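Local coordinates for protein BIM1 (Saccharomyces cerevisiae, PDB 4E61), which binds microtubules, notably at their plus ends, and dimerises through a C-terminal EB1-like motif, at the interface of chains A and B. Sequence-based numbering; all coordinates share one arbitrary frame. Chains: chain A/B, Protein BIM1.

The interface of chains A and B. Residues chain A 44-45, 48, 98-99, 102-103; chain B 43-44, 47-48.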
ATOM      1  N   TYR A  44       7.892   5.195   1.054  1.00 41.10           N
ATOM      2  CA  TYR A  44       8.764   4.573   0.063  1.00 41.29           C
ATOM      3  C   TYR A  44       8.887   5.365  -1.254  1.00 42.92           C
ATOM      4  O   TYR A  44       9.969   5.363  -1.851  1.00 43.26           O
ATOM      5  CB  TYR A  44       8.605   3.031  -0.064  1.00 42.78           C
ATOM      6  CG  TYR A  44       7.314   2.508  -0.658  1.00 45.12           C
ATOM      7  CD1 TYR A  44       7.011   2.707  -2.004  1.00 47.05           C
ATOM      8  CD2 TYR A  44       6.471   1.682   0.079  1.00 46.18           C
ATOM      9  CE1 TYR A  44       5.835   2.209  -2.563  1.00 48.48           C
ATOM     10  CE2 TYR A  44       5.297   1.162  -0.474  1.00 46.88           C
ATOM     11  CZ  TYR A  44       4.989   1.416  -1.803  1.00 53.30           C
ATOM     12  OH  TYR A  44       3.829   0.918  -2.367  1.00 53.73           O
ATOM     13  N   PHE A  45       7.842   6.150  -1.622  1.00 36.71           N
ATOM     14  CA  PHE A  45       7.903   7.055  -2.781  1.00 36.63           C
ATOM     15  C   PHE A  45       8.873   8.194  -2.530  1.00 40.52           C
ATOM     16  O   PHE A  45       9.662   8.519  -3.431  1.00 40.86           O
ATOM     17  CB  PHE A  45       6.522   7.590  -3.207  1.00 38.53           C
ATOM     18  CG  PHE A  45       5.762   6.685  -4.155  1.00 40.38           C
ATOM     19  CD1 PHE A  45       6.320   5.499  -4.612  1.00 44.13           C
ATOM     20  CD2 PHE A  45       4.500   7.032  -4.608  1.00 43.91           C
ATOM     21  CE1 PHE A  45       5.614   4.663  -5.483  1.00 45.52           C
ATOM     22  CE2 PHE A  45       3.810   6.210  -5.511  1.00 46.63           C
ATOM     23  CZ  PHE A  45       4.357   5.013  -5.914  1.00 43.99           C
ATOM     24  N   LEU A  48      12.457   6.970  -3.004  1.00 37.79           N
ATOM     25  CA  LEU A  48      12.757   6.820  -4.441  1.00 37.61           C
ATOM     26  C   LEU A  48      13.057   8.171  -5.083  1.00 41.50           C
ATOM     27  O   LEU A  48      14.005   8.286  -5.879  1.00 40.20           O
ATOM     28  CB  LEU A  48      11.589   6.123  -5.167  1.00 37.12           C
ATOM     29  CG  LEU A  48      11.474   4.612  -4.876  1.00 41.43           C
ATOM     30  CD1 LEU A  48      10.060   4.111  -5.145  1.00 40.70           C
ATOM     31  CD2 LEU A  48      12.577   3.775  -5.632  1.00 38.91           C
ATOM     32  N   ALA A  98      13.142   1.388 -14.409  1.00 40.73           N
ATOM     33  CA  ALA A  98      12.287   0.198 -14.357  1.00 39.64           C
ATOM     34  C   ALA A  98      11.126   0.362 -13.341  1.00 44.45           C
ATOM     35  O   ALA A  98      10.065  -0.208 -13.555  1.00 43.80           O
ATOM     36  CB  ALA A  98      13.113  -1.038 -14.026  1.00 39.31           C
ATOM     37  N   THR A  99      11.328   1.128 -12.238  1.00 42.13           N
ATOM     38  CA  THR A  99      10.276   1.367 -11.243  1.00 41.56           C
ATOM     39  C   THR A  99       9.247   2.344 -11.778  1.00 48.12           C
ATOM     40  O   THR A  99       8.053   2.132 -11.589  1.00 47.72           O
ATOM     41  CB  THR A  99      10.776   1.501  -9.761  1.00 42.61           C
ATOM     42  OG1 THR A  99      10.093   2.519  -9.034  1.00 43.67           O
ATOM     43  CG2 THR A  99      12.234   1.665  -9.618  1.00 33.53           C
ATOM     44  N   GLY A 102       6.831   0.615 -14.426  1.00 68.19           N
ATOM     45  CA  GLY A 102       5.765  -0.200 -13.853  1.00 69.55           C
ATOM     46  C   GLY A 102       4.766   0.539 -12.980  1.00 78.42           C
ATOM     47  O   GLY A 102       4.098  -0.088 -12.157  1.00 77.59           O
ATOM     48  N   PHE A 103       4.632   1.873 -13.153  1.00 79.68           N
ATOM     49  CA  PHE A 103       3.665   2.710 -12.414  1.00 81.24           C
ATOM     50  C   PHE A 103       2.247   2.608 -13.033  1.00 89.10           C
ATOM     51  O   PHE A 103       1.271   3.064 -12.433  1.00 88.40           O
ATOM     52  CB  PHE A 103       4.133   4.171 -12.408  1.00 83.12           C
ATOM     53  CG  PHE A 103       3.814   4.990 -11.177  1.00 84.78           C
ATOM     54  CD1 PHE A 103       4.818   5.353 -10.286  1.00 87.85           C
ATOM     55  CD2 PHE A 103       2.531   5.486 -10.962  1.00 86.75           C
ATOM     56  CE1 PHE A 103       4.535   6.155  -9.176  1.00 88.57           C
ATOM     57  CE2 PHE A 103       2.247   6.276  -9.843  1.00 89.67           C
ATOM     58  CZ  PHE A 103       3.252   6.612  -8.963  1.00 87.76           C
TER
ATOM     59  N   PHE B  43       5.688  -4.885  -6.008  1.00 46.97           N
ATOM     60  CA  PHE B  43       6.501  -4.344  -7.092  1.00 45.58           C
ATOM     61  C   PHE B  43       7.535  -3.330  -6.567  1.00 48.72           C
ATOM     62  O   PHE B  43       8.717  -3.447  -6.898  1.00 47.72           O
ATOM     63  CB  PHE B  43       5.601  -3.682  -8.161  1.00 46.93           C
ATOM     64  CG  PHE B  43       6.349  -3.004  -9.302  1.00 48.09           C
ATOM     65  CD1 PHE B  43       6.870  -3.747 -10.342  1.00 50.17           C
ATOM     66  CD2 PHE B  43       6.526  -1.611  -9.325  1.00 48.74           C
ATOM     67  CE1 PHE B  43       7.546  -3.124 -11.396  1.00 50.88           C
ATOM     68  CE2 PHE B  43       7.233  -0.990 -10.370  1.00 51.14           C
ATOM     69  CZ  PHE B  43       7.747  -1.754 -11.394  1.00 49.31           C
ATOM     70  N   TYR B  44       7.097  -2.335  -5.782  1.00 45.76           N
ATOM     71  CA  TYR B  44       7.985  -1.311  -5.252  1.00 45.98           C
ATOM     72  C   TYR B  44       8.946  -1.830  -4.225  1.00 49.75           C
ATOM     73  O   TYR B  44      10.098  -1.395  -4.216  1.00 50.44           O
ATOM     74  CB  TYR B  44       7.214  -0.112  -4.736  1.00 47.65           C
ATOM     75  CG  TYR B  44       6.488   0.630  -5.829  1.00 50.29           C
ATOM     76  CD1 TYR B  44       7.188   1.353  -6.790  1.00 52.65           C
ATOM     77  CD2 TYR B  44       5.097   0.666  -5.869  1.00 51.52           C
ATOM     78  CE1 TYR B  44       6.525   2.051  -7.797  1.00 54.46           C
ATOM     79  CE2 TYR B  44       4.421   1.365  -6.867  1.00 52.82           C
ATOM     80  CZ  TYR B  44       5.140   2.050  -7.837  1.00 59.45           C
ATOM     81  OH  TYR B  44       4.486   2.749  -8.818  1.00 57.00           O
ATOM     82  N   LYS B  47      11.868  -3.389  -6.069  1.00 40.29           N
ATOM     83  CA  LYS B  47      12.783  -2.388  -6.635  1.00 39.65           C
ATOM     84  C   LYS B  47      13.714  -1.823  -5.560  1.00 44.66           C
ATOM     85  O   LYS B  47      14.918  -1.666  -5.792  1.00 44.19           O
ATOM     86  CB  LYS B  47      12.000  -1.267  -7.323  1.00 42.17           C
ATOM     87  CG  LYS B  47      11.197  -1.724  -8.518  1.00 41.58           C
ATOM     88  CD  LYS B  47      12.069  -2.453  -9.568  1.00 45.15           C
ATOM     89  CE  LYS B  47      11.336  -2.670 -10.846  1.00 48.12           C
ATOM     90  NZ  LYS B  47      11.382  -4.084 -11.280  1.00 58.26           N
ATOM     91  N   LEU B  48      13.143  -1.561  -4.361  1.00 42.39           N
ATOM     92  CA  LEU B  48      13.872  -1.065  -3.204  1.00 42.30           C
ATOM     93  C   LEU B  48      14.810  -2.157  -2.715  1.00 43.80           C
ATOM     94  O   LEU B  48      15.943  -1.850  -2.360  1.00 43.10           O
ATOM     95  CB  LEU B  48      12.908  -0.603  -2.101  1.00 42.61           C
ATOM     96  CG  LEU B  48      12.181   0.698  -2.399  1.00 48.05           C
ATOM     97  CD1 LEU B  48      10.871   0.768  -1.657  1.00 49.43           C
ATOM     98  CD2 LEU B  48      13.045   1.896  -2.119  1.00 49.99           C
TER
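In this EB1-like motif of the MAPRE family, the long helices 2-63 of two chains pair as a coiled coil and then splay, each folding back into helix 84-101, so that residues of B enter the groove between the two helices of A; the interface as a whole is two-fold symmetric, but the two Tyr44 side chains take different first torsions.

Aromatic packing centres on B:Tyr44, whose CG stands anti to the carbonyl carbon (chi1 -65°), sending the ring deep into A. A:Phe45 meets it edge-to-face, the planes turned by 86° and the centroids 4.9 Å apart, with its CE1 poised over the middle of the tyrosine ring. B:Phe43 brings CD2 over the centre of the opposite face, so the ring is clamped from both sides. A:Tyr44 crosses the base of B:Tyr44 at about a right angle, its CE1 3.5 Å from B:Tyr44 CB, while A:Thr99 OG1 sits at the ring's edge, in its plane. The phenol OH points towards a face of A:Phe103, a poorly ordered residue. An alanine in place of B:Tyr44 would remove the ring wedged between A:Phe45 and B:Phe43 and would probably loosen the dimer here.

Aliphatic contacts flank the rings. B:Lys47 and A:Thr99 run past each other in opposite directions, with B:Lys47 CG 3.5 Å from A:Thr99 CB, so the lysine packs through its methylenes. Where the two long helices face each other, B:Leu48 CD1 touches A:Tyr44 CB at 3.6 Å, and the CD2 methyls of A:Leu48 and B:Leu48 meet at 4.0 Å.

Backbone of A at the end of helix 84-101 packs on B:Phe43: its CZ lies 3.5 Å from A:Gly102 CA, and the carbonyl A:Thr99 O lies at the edge of the B:Phe43 ring, in plane.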